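Side-chain contacts in uncharacterized protein (Bacteroides fragilis, PDB 3EUR), which is of unknown function but contains a thioredoxin-like domain, a fold found in many thiol-redox proteins: residues Q134-E137 with Q138-E142; L101-N105 with K106-D110; F29-E32 with Y33-L36. All coordinates share one frame; numbering follows the deposited sequence. Where two conformers were deposited one is given.

Interaction 1: Q134-E137 with Q138-E142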
ATOM      1  N   GLN A 134      13.905   0.543   2.542  1.00  9.92           N
ATOM      2  CA  GLN A 134      15.043  -0.243   2.996  1.00 10.23           C
ATOM      3  C   GLN A 134      14.771  -1.024   4.278  1.00 10.07           C
ATOM      4  O   GLN A 134      15.265  -2.143   4.460  1.00 10.88           O
ATOM      5  CB  GLN A 134      16.293   0.612   3.046  1.00 12.99           C
ATOM      6  CG  GLN A 134      16.341   1.661   4.079  1.00 14.66           C
ATOM      7  CD  GLN A 134      17.704   2.372   4.056  1.00 15.90           C
ATOM      8  OE1 GLN A 134      17.967   3.015   3.123  1.00 15.71           O
ATOM      9  NE2 GLN A 134      18.507   2.227   5.088  1.00 21.11           N
ATOM     10  N   LYS A 135      13.942  -0.481   5.160  1.00  9.92           N
ATOM     11  CA  LYS A 135      13.569  -1.230   6.355  1.00 10.47           C
ATOM     12  C   LYS A 135      12.703  -2.465   6.001  1.00  8.64           C
ATOM     13  O   LYS A 135      12.859  -3.510   6.571  1.00  9.58           O
ATOM     14  CB  LYS A 135      12.837  -0.319   7.324  1.00 11.21           C
ATOM     15  CG  LYS A 135      12.329  -0.941   8.549  1.00 16.93           C
ATOM     16  CD  LYS A 135      13.427  -1.470   9.416  1.00 23.35           C
ATOM     17  CE  LYS A 135      12.891  -1.861  10.807  1.00 25.81           C
ATOM     18  NZ  LYS A 135      13.833  -2.835  11.470  1.00 32.45           N
ATOM     19  N   VAL A 136      11.795  -2.309   5.037  1.00  8.33           N
ATOM     20  CA  VAL A 136      11.012  -3.458   4.577  1.00  8.65           C
ATOM     21  C   VAL A 136      11.953  -4.525   4.003  1.00  7.84           C
ATOM     22  O   VAL A 136      11.809  -5.711   4.323  1.00  8.84           O
ATOM     23  CB  VAL A 136       9.951  -3.034   3.539  1.00  8.50           C
ATOM     24  CG1 VAL A 136       9.242  -4.249   2.930  1.00 10.30           C
ATOM     25  CG2 VAL A 136       8.930  -2.067   4.165  1.00  9.62           C
ATOM     26  N   GLU A 137      12.931  -4.114   3.200  1.00  8.64           N
ATOM     27  CA  GLU A 137      13.859  -5.074   2.606  1.00  8.94           C
ATOM     28  C   GLU A 137      14.645  -5.795   3.687  1.00  9.42           C
ATOM     29  O   GLU A 137      14.861  -6.998   3.632  1.00 10.05           O
ATOM     30  CB  GLU A 137      14.818  -4.377   1.631  1.00  9.66           C
ATOM     31  CG  GLU A 137      14.157  -3.778   0.415  1.00  9.88           C
ATOM     32  CD  GLU A 137      15.149  -2.958  -0.377  1.00 11.73           C
ATOM     33  OE1 GLU A 137      15.651  -1.938   0.179  1.00 16.19           O
ATOM     34  OE2 GLU A 137      15.426  -3.300  -1.552  1.00 10.82           O
ATOM     35  N   GLN A 138      15.133  -5.037   4.678  1.00  9.82           N
ATOM     36  CA  GLN A 138      15.882  -5.641   5.759  0.50 11.07           C
ATOM     37  C   GLN A 138      15.056  -6.664   6.532  1.00 10.76           C
ATOM     38  O   GLN A 138      15.533  -7.752   6.852  1.00 11.48           O
ATOM     39  CB  GLN A 138      16.417  -4.553   6.687  0.50 12.74           C
ATOM     40  CG  GLN A 138      17.460  -5.058   7.627  0.50 15.08           C
ATOM     41  CD  GLN A 138      17.784  -4.078   8.724  0.50 22.32           C
ATOM     42  OE1 GLN A 138      17.827  -2.854   8.505  0.50 25.34           O
ATOM     43  NE2 GLN A 138      18.014  -4.615   9.940  0.50 25.74           N
ATOM     44  N   TYR A 139      13.815  -6.310   6.826  1.00  9.75           N
ATOM     45  CA  TYR A 139      12.928  -7.212   7.570  1.00  9.61           C
ATOM     46  C   TYR A 139      12.723  -8.508   6.805  1.00  9.12           C
ATOM     47  O   TYR A 139      12.804  -9.600   7.348  1.00 10.82           O
ATOM     48  CB  TYR A 139      11.610  -6.487   7.786  1.00 10.72           C
ATOM     49  CG  TYR A 139      10.639  -7.270   8.624  1.00 10.75           C
ATOM     50  CD1 TYR A 139      10.542  -7.055   9.980  1.00 12.37           C
ATOM     51  CD2 TYR A 139       9.827  -8.236   8.079  1.00 10.68           C
ATOM     52  CE1 TYR A 139       9.664  -7.767  10.778  1.00 15.48           C
ATOM     53  CE2 TYR A 139       8.948  -8.969   8.872  1.00 11.97           C
ATOM     54  CZ  TYR A 139       8.880  -8.727  10.216  1.00 14.47           C
ATOM     55  OH  TYR A 139       8.020  -9.424  11.041  1.00 17.50           O
ATOM     56  N   LEU A 140      12.426  -8.378   5.507  1.00  9.17           N
ATOM     57  CA  LEU A 140      12.126  -9.552   4.706  1.00  9.73           C
ATOM     58  C   LEU A 140      13.356 -10.421   4.423  1.00  9.37           C
ATOM     59  O   LEU A 140      13.237 -11.630   4.239  1.00 10.47           O
ATOM     60  CB  LEU A 140      11.488  -9.153   3.374  1.00  9.07           C
ATOM     61  CG  LEU A 140      10.079  -8.551   3.461  1.00  9.58           C
ATOM     62  CD1 LEU A 140       9.716  -7.973   2.097  1.00 11.76           C
ATOM     63  CD2 LEU A 140       9.083  -9.603   4.031  1.00 11.20           C
ATOM     64  N   ALA A 141      14.545  -9.835   4.344  1.00 10.49           N
ATOM     65  CA  ALA A 141      15.768 -10.600   4.086  1.00 10.79           C
ATOM     66  C   ALA A 141      16.261 -11.347   5.322  1.00 13.53           C
ATOM     67  O   ALA A 141      17.115 -12.206   5.252  1.00 16.91           O
ATOM     68  CB  ALA A 141      16.816  -9.646   3.544  1.00 14.54           C
ATOM     69  N   GLU A 142      15.717 -11.068   6.481  1.00 16.39           N
ATOM     70  CA  GLU A 142      16.095 -11.764   7.735  1.00 20.59           C
ATOM     71  C   GLU A 142      15.954 -13.260   7.614  1.00 23.40           C
ATOM     72  O   GLU A 142      15.015 -13.753   6.970  1.00 26.82           O
ATOM     73  CB  GLU A 142      15.209 -11.284   8.894  1.00 22.35           C
ATOM     74  CG  GLU A 142      15.460  -9.882   9.170  1.00 23.44           C
ATOM     75  CD  GLU A 142      14.753  -9.301  10.412  1.00 31.76           C
ATOM     76  OE1 GLU A 142      13.867  -9.975  11.015  1.00 38.54           O
ATOM     77  OE2 GLU A 142      15.074  -8.132  10.762  1.00 37.41           O
ATOM     78  OXT GLU A 142      16.819 -13.980   8.173  1.00 27.95           O
TER
HETATM   79  O   HOH W   1      13.899  -5.987  10.746  1.00 38.11           O
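Gln138 N donates to Gln134 O at 2.9 Å, and the same i to i+4 step is repeated by Tyr139 with Lys135, Leu140 with Val136 and Ala141 with Glu137. These four bonds form the last turns of helix 133-141. The ladder then fades: Glu142 N makes two weak bonds, to Gln138 O and Tyr139 O, as the chain reaches its C-terminal carboxylate. One water accepts from Lys135 NZ at 3.2 Å and also lies very close to Glu142 OE2, a short distance that makes the second link doubtful. The two charged ends themselves stand 5.5 Å apart (Lys135 NZ to Glu142 OE2). Glu137 turns its carboxylate elsewhere, OE2 being hydrogen-bonded to Ser56 OG.

The apolar contact is Val136 CG1 against Leu140 CD1 at 3.8 Å, two branches lying side by side and pointing the same way. Leu140 CG also rests 3.4 Å from Val136 O, the oxygen that accepts Leu140 N. Val136 and Leu140 together face strand 116-120, strand 33-38 and helix 57-64. Tyr139 CB sits 3.4 Å from Lys135 O, but with CG anti to the backbone N (chi1 -176°) the ring is carried off the helix toward Leu127 and Leu128 of strand 126-131.

The helix is thus amphipathic: the buried Val136 and Leu140 lie against the sheet and helix 57-64, while Gln134, Lys135, Gln138 and Glu142 are exposed, and the opposite charges of Lys135 and Glu142 are probably attracted at long range, without direct contact.

Interaction 2: L101-N105 with K106-D110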
ATOM      1  N   LEU A 101     -13.508   8.463   0.619  1.00 19.04           N
ATOM      2  CA  LEU A 101     -12.572   9.214   1.469  1.00 17.45           C
ATOM      3  C   LEU A 101     -12.677   8.845   2.948  1.00 17.06           C
ATOM      4  O   LEU A 101     -12.583   9.684   3.852  1.00 18.68           O
ATOM      5  CB  LEU A 101     -12.776  10.726   1.286  1.00 18.80           C
ATOM      6  CG  LEU A 101     -12.721  11.168  -0.173  1.00 19.29           C
ATOM      7  CD1 LEU A 101     -13.131  12.660  -0.250  1.00 23.30           C
ATOM      8  CD2 LEU A 101     -11.347  10.933  -0.813  1.00 21.36           C
ATOM      9  N   VAL A 102     -12.847   7.576   3.223  1.00 17.04           N
ATOM     10  CA  VAL A 102     -12.992   7.061   4.560  1.00 16.92           C
ATOM     11  C   VAL A 102     -11.716   7.173   5.391  1.00 15.65           C
ATOM     12  O   VAL A 102     -11.740   7.545   6.558  1.00 17.21           O
ATOM     13  CB  VAL A 102     -13.609   5.665   4.539  1.00 16.89           C
ATOM     14  CG1 VAL A 102     -13.774   5.156   5.919  1.00 17.44           C
ATOM     15  CG2 VAL A 102     -14.966   5.654   3.783  1.00 21.01           C
ATOM     16  N   ILE A 103     -10.584   6.842   4.788  1.00 14.47           N
ATOM     17  CA  ILE A 103      -9.334   6.924   5.510  1.00 13.51           C
ATOM     18  C   ILE A 103      -9.107   8.345   6.041  1.00 14.60           C
ATOM     19  O   ILE A 103      -8.769   8.510   7.214  1.00 14.92           O
ATOM     20  CB  ILE A 103      -8.132   6.437   4.659  1.00 13.47           C
ATOM     21  CG1 ILE A 103      -8.244   4.936   4.331  1.00 13.52           C
ATOM     22  CG2 ILE A 103      -6.839   6.760   5.368  1.00 13.66           C
ATOM     23  CD1 ILE A 103      -7.323   4.463   3.231  1.00 14.23           C
ATOM     24  N   LYS A 104      -9.334   9.329   5.189  1.00 15.13           N
ATOM     25  CA  LYS A 104      -9.219  10.726   5.640  1.00 18.46           C
ATOM     26  C   LYS A 104     -10.306  11.075   6.626  1.00 18.98           C
ATOM     27  O   LYS A 104     -10.031  11.604   7.726  1.00 21.45           O
ATOM     28  CB  LYS A 104      -9.483  11.624   4.459  1.00 20.86           C
ATOM     29  CG  LYS A 104      -8.368  11.776   3.607  1.00 24.07           C
ATOM     30  CD  LYS A 104      -8.671  12.787   2.417  1.00 27.73           C
ATOM     31  CE  LYS A 104      -8.019  14.088   2.603  1.00 29.76           C
ATOM     32  NZ  LYS A 104      -7.531  14.622   1.276  1.00 29.74           N
ATOM     33  N   ASN A 105     -11.560  10.805   6.273  1.00 19.33           N
ATOM     34  CA  ASN A 105     -12.660  11.377   7.079  1.00 21.16           C
ATOM     35  C   ASN A 105     -12.766  10.746   8.450  1.00 21.65           C
ATOM     36  O   ASN A 105     -13.109  11.413   9.431  1.00 23.40           O
ATOM     37  CB  ASN A 105     -14.016  11.243   6.387  1.00 23.09           C
ATOM     38  CG  ASN A 105     -14.145  12.126   5.131  1.00 26.54           C
ATOM     39  OD1 ASN A 105     -13.308  13.001   4.843  1.00 31.75           O
ATOM     40  ND2 ASN A 105     -15.186  11.859   4.353  1.00 30.84           N
ATOM     41  N   LYS A 106     -12.400   9.468   8.545  1.00 18.89           N
ATOM     42  CA  LYS A 106     -12.376   8.763   9.809  1.00 19.28           C
ATOM     43  C   LYS A 106     -10.961   8.674  10.450  1.00 17.76           C
ATOM     44  O   LYS A 106     -10.789   7.984  11.451  1.00 19.09           O
ATOM     45  CB  LYS A 106     -12.976   7.365   9.693  1.00 20.55           C
ATOM     46  CG  LYS A 106     -14.430   7.286   9.270  1.00 23.33           C
ATOM     47  CD  LYS A 106     -14.965   5.952   9.669  1.00 29.86           C
ATOM     48  CE  LYS A 106     -16.232   5.557   8.880  0.50 32.38           C
ATOM     49  NZ  LYS A 106     -16.664   4.122   9.097  0.50 32.95           N
ATOM     50  N   ASN A 107      -9.981   9.335   9.837  1.00 16.81           N
ATOM     51  CA  ASN A 107      -8.611   9.374  10.423  0.70 17.23           C
ATOM     52  C   ASN A 107      -8.075   7.989  10.669  1.00 15.27           C
ATOM     53  O   ASN A 107      -7.575   7.694  11.738  1.00 16.66           O
ATOM     54  CB  ASN A 107      -8.631  10.110  11.767  0.70 19.79           C
ATOM     55  CG  ASN A 107      -8.810  11.559  11.585  0.70 24.65           C
ATOM     56  OD1 ASN A 107      -7.910  12.254  11.071  0.70 31.03           O
ATOM     57  ND2 ASN A 107      -9.977  12.045  11.960  0.70 30.22           N
ATOM     58  N   LEU A 108      -8.241   7.110   9.693  1.00 13.79           N
ATOM     59  CA  LEU A 108      -7.875   5.710   9.907  1.00 12.91           C
ATOM     60  C   LEU A 108      -6.372   5.444   9.863  1.00 12.07           C
ATOM     61  O   LEU A 108      -5.902   4.521  10.535  1.00 12.79           O
ATOM     62  CB  LEU A 108      -8.541   4.825   8.866  1.00 12.51           C
ATOM     63  CG  LEU A 108     -10.069   4.786   8.834  1.00 13.33           C
ATOM     64  CD1 LEU A 108     -10.536   3.784   7.803  1.00 15.21           C
ATOM     65  CD2 LEU A 108     -10.584   4.481  10.257  1.00 18.24           C
ATOM     66  N   TYR A 109      -5.650   6.238   9.076  1.00 11.07           N
ATOM     67  CA  TYR A 109      -4.211   6.165   8.916  1.00 11.49           C
ATOM     68  C   TYR A 109      -3.677   7.595   8.931  1.00 11.74           C
ATOM     69  O   TYR A 109      -4.304   8.510   8.438  1.00 12.63           O
ATOM     70  CB  TYR A 109      -3.773   5.506   7.577  1.00 10.65           C
ATOM     71  CG  TYR A 109      -4.023   4.007   7.517  1.00  9.50           C
ATOM     72  CD1 TYR A 109      -3.016   3.095   7.723  1.00  9.74           C
ATOM     73  CD2 TYR A 109      -5.282   3.517   7.272  1.00  9.89           C
ATOM     74  CE1 TYR A 109      -3.261   1.746   7.695  1.00  8.75           C
ATOM     75  CE2 TYR A 109      -5.546   2.174   7.266  1.00  8.84           C
ATOM     76  CZ  TYR A 109      -4.532   1.273   7.475  1.00  7.96           C
ATOM     77  OH  TYR A 109      -4.749  -0.080   7.452  1.00  8.45           O
ATOM     78  N   ASP A 110      -2.491   7.771   9.469  1.00 11.65           N
ATOM     79  CA  ASP A 110      -1.778   9.051   9.446  1.00 11.81           C
ATOM     80  C   ASP A 110      -1.290   9.281   8.028  1.00 11.21           C
ATOM     81  O   ASP A 110      -0.497   8.489   7.525  1.00 13.80           O
ATOM     82  CB  ASP A 110      -0.606   8.977  10.407  1.00 13.02           C
ATOM     83  CG  ASP A 110       0.199  10.246  10.517  1.00 14.39           C
ATOM     84  OD1 ASP A 110      -0.095  11.259   9.861  1.00 14.52           O
ATOM     85  OD2 ASP A 110       1.176  10.220  11.292  1.00 17.19           O
TER
HETATM   86  O   HOH W   2      -8.591  13.651   8.353  1.00 23.10           O
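Leu108 N folds back onto Ile103 O (2.9 Å) and Asn107 N onto Lys104 O (3.1 Å), closing helix 102-105 with a Schellman motif in which Asn107 takes the positive phi of 55°. The two acceptors are used differently: Leu108 N lies in the carbonyl plane of Ile103, on a lone pair, whereas Asn107 N stands 71° above that of Lys104. The last ordinary helical bond joins Lys106 N to Val102 O. At the start of the helix, Asp98 accepts from the backbone N-H groups of Val102 and Ile103.

Leu108 points back at the helix and makes the apolar contact that accompanies many Schellman ends, its CD1 4.3 Å from Ile103 CG1. The same methyl meets Val102 CG1 at 4.0 Å. This valine branch is shared, because the extended chain of Lys106 runs beside it and brings CE within 3.9 Å of Val102 CG1. Farther along, Ile103 CG2 packs on Tyr109 CB at 4.0 Å and reaches the ring obliquely. Tyr109 leads inward, its hydroxyl bonded to Leu12 O and its ring edge-to-face with Tyr118, so the closed helix end is tied to the core. A single water donates to both Asn107 OD1 and, at 2.6 Å, Lys104 O, which thus has a second donor besides Asn107 N.

Interaction 3: F29-E32 with Y33-L36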
ATOM      1  N   PHE A  29      -8.210  -9.064   1.390  1.00  8.07           N
ATOM      2  CA  PHE A  29      -7.083  -9.144   0.449  1.00  7.11           C
ATOM      3  C   PHE A  29      -6.161 -10.264   0.837  1.00  7.06           C
ATOM      4  O   PHE A  29      -5.527 -10.185   1.886  1.00  8.66           O
ATOM      5  CB  PHE A  29      -6.357  -7.805   0.491  1.00  7.69           C
ATOM      6  CG  PHE A  29      -5.244  -7.653  -0.510  1.00  7.51           C
ATOM      7  CD1 PHE A  29      -5.554  -7.405  -1.838  1.00  9.63           C
ATOM      8  CD2 PHE A  29      -3.910  -7.693  -0.150  1.00  7.48           C
ATOM      9  CE1 PHE A  29      -4.540  -7.216  -2.777  1.00  9.95           C
ATOM     10  CE2 PHE A  29      -2.912  -7.498  -1.067  1.00  8.60           C
ATOM     11  CZ  PHE A  29      -3.224  -7.244  -2.390  1.00  9.20           C
ATOM     12  N   PRO A  30      -6.031 -11.325   0.019  1.00  7.01           N
ATOM     13  CA  PRO A  30      -5.241 -12.475   0.476  1.00  7.44           C
ATOM     14  C   PRO A  30      -3.763 -12.368   0.166  1.00  6.88           C
ATOM     15  O   PRO A  30      -3.410 -12.198  -0.995  1.00  8.05           O
ATOM     16  CB  PRO A  30      -5.888 -13.647  -0.303  1.00  7.73           C
ATOM     17  CG  PRO A  30      -6.292 -13.013  -1.611  1.00  8.07           C
ATOM     18  CD  PRO A  30      -6.761 -11.608  -1.236  1.00  7.96           C
ATOM     19  N   ALA A  31      -2.935 -12.513   1.173  1.00  6.77           N
ATOM     20  CA  ALA A  31      -1.484 -12.508   0.960  1.00  6.52           C
ATOM     21  C   ALA A  31      -0.797 -12.962   2.227  1.00  6.48           C
ATOM     22  O   ALA A  31      -1.188 -12.528   3.322  1.00  7.70           O
ATOM     23  CB  ALA A  31      -0.961 -11.147   0.544  1.00  8.10           C
ATOM     24  N   GLU A  32       0.271 -13.753   2.116  1.00  6.81           N
ATOM     25  CA  GLU A  32       1.080 -14.054   3.301  1.00  6.84           C
ATOM     26  C   GLU A  32       1.636 -12.750   3.903  1.00  6.62           C
ATOM     27  O   GLU A  32       1.684 -12.609   5.122  1.00  7.34           O
ATOM     28  CB  GLU A  32       2.187 -15.031   2.964  1.00  7.50           C
ATOM     29  CG  GLU A  32       2.986 -15.460   4.191  1.00  8.30           C
ATOM     30  CD  GLU A  32       4.144 -16.381   3.880  1.00  8.45           C
ATOM     31  OE1 GLU A  32       4.730 -16.222   2.819  1.00  8.85           O
ATOM     32  OE2 GLU A  32       4.436 -17.267   4.726  1.00 13.79           O
ATOM     33  N   TYR A  33       2.052 -11.842   3.036  1.00  6.80           N
ATOM     34  CA  TYR A  33       2.471 -10.493   3.427  1.00  6.66           C
ATOM     35  C   TYR A  33       1.759  -9.511   2.537  1.00  6.21           C
ATOM     36  O   TYR A  33       1.838  -9.631   1.294  1.00  6.73           O
ATOM     37  CB  TYR A  33       3.994 -10.287   3.228  1.00  7.57           C
ATOM     38  CG  TYR A  33       4.839 -11.188   4.047  1.00  7.54           C
ATOM     39  CD1 TYR A  33       5.274 -10.811   5.305  1.00  9.85           C
ATOM     40  CD2 TYR A  33       5.236 -12.421   3.576  1.00  9.22           C
ATOM     41  CE1 TYR A  33       6.090 -11.639   6.052  1.00 11.54           C
ATOM     42  CE2 TYR A  33       6.034 -13.248   4.313  1.00  9.63           C
ATOM     43  CZ  TYR A  33       6.480 -12.874   5.556  1.00  9.97           C
ATOM     44  OH  TYR A  33       7.284 -13.692   6.297  1.00 15.27           O
ATOM     45  N   THR A  34       1.138  -8.479   3.118  1.00  6.68           N
ATOM     46  CA  THR A  34       0.632  -7.372   2.354  1.00  6.80           C
ATOM     47  C   THR A  34       1.551  -6.167   2.569  1.00  6.78           C
ATOM     48  O   THR A  34       1.822  -5.801   3.721  1.00  7.47           O
ATOM     49  CB  THR A  34      -0.818  -6.991   2.748  1.00  7.17           C
ATOM     50  OG1 THR A  34      -1.698  -8.054   2.449  1.00  8.40           O
ATOM     51  CG2 THR A  34      -1.281  -5.746   2.066  1.00  8.47           C
ATOM     52  N   LEU A  35       2.026  -5.572   1.488  1.00  6.39           N
ATOM     53  CA  LEU A  35       2.740  -4.319   1.555  1.00  6.23           C
ATOM     54  C   LEU A  35       1.770  -3.214   1.153  1.00  7.19           C
ATOM     55  O   LEU A  35       1.421  -3.093  -0.013  1.00  8.08           O
ATOM     56  CB  LEU A  35       3.975  -4.339   0.653  1.00  8.57           C
ATOM     57  CG  LEU A  35       4.902  -3.121   0.772  1.00  8.99           C
ATOM     58  CD1 LEU A  35       5.385  -2.909   2.208  1.00  9.96           C
ATOM     59  CD2 LEU A  35       6.111  -3.342  -0.180  1.00 14.07           C
ATOM     60  N   LEU A  36       1.250  -2.524   2.166  1.00  7.26           N
ATOM     61  CA  LEU A  36       0.312  -1.463   1.967  1.00  7.83           C
ATOM     62  C   LEU A  36       1.078  -0.169   1.671  1.00  8.27           C
ATOM     63  O   LEU A  36       1.914   0.244   2.458  1.00  9.07           O
ATOM     64  CB  LEU A  36      -0.552  -1.297   3.238  1.00  9.23           C
ATOM     65  CG  LEU A  36      -1.565  -0.153   3.238  1.00  9.48           C
ATOM     66  CD1 LEU A  36      -2.623  -0.383   2.168  1.00 11.21           C
ATOM     67  CD2 LEU A  36      -2.225  -0.034   4.582  1.00 11.97           C
TER
HETATM   68  O   HOH W   3      -1.922 -10.093   4.290  1.00  7.68           O
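Glu32 lies alongside the ring of Tyr33, its chain running along the CD2-CE2 side of the ring. CB begins 4.1 Å from Tyr33 CD2. With CG anti to the backbone N (chi1 -175°) and the chain extended beyond it, the next atoms run alongside the tyrosine, pointing the same way: CG is 3.8 Å from Tyr33 CE2 and CD 3.7 Å from the same atom. At the tip OE1 comes to 3.6 Å from Tyr33 CE2, and the carboxylate is turned 54° against the ring plane, so the two flat groups are not stacked. OE1 takes its charge partner elsewhere, in a salt bridge with Lys67. The backbone joins in as well, since Glu32 O lies over one face of the Tyr33 ring.

The other contact belongs to Phe29 and Thr34, whose side chains cross at a slant. Thr34 OG1 approaches the phenyl edge in the plane of the ring, 3.4 Å from Phe29 CD2, where the aromatic C-H presents its slightly positive rim to the oxygen. Ala31 CB, on the loop, lies 3.3 Å from Tyr33 O and also near Thr34 OG1. The hydroxyl of the buried Thr34 is given a polar partner by a water that accepts from Thr34 OG1 at 2.8 Å and donates to Ala31 O at 2.7 Å, linking loop to strand where the two segments share no direct hydrogen bond.

This loop leads into strand 33-38, which runs between parallel strand 68-74 and antiparallel strand 116-120. Phe29 packs on Lys69 and Leu71 of strand 68-74, while Tyr33 and Leu35 meet Leu140 and Val136 of helix 133-141.

In the fold
Along the chain interaction 3 comes first, then interaction 2, then interaction 1, with no overlap. Strand 33-38 of interaction 3, an inner strand of the mixed sheet, touches both of the others. Interactions 1 and 3 meet by side-chain packing (centres 15 Å apart), while Leu36 CD2 meets Tyr109 CE1 of interaction 2 at 3.7 Å (centres 20 Å apart). Interactions 1 and 2 lie on opposite sides of the chain's centre, 27 Å between centres, and do not touch. The C-terminal helix and the loop after helix 102-105 are therefore joined through this inner strand, consistent with a thioredoxin-like fold, in which helices pack on a central sheet.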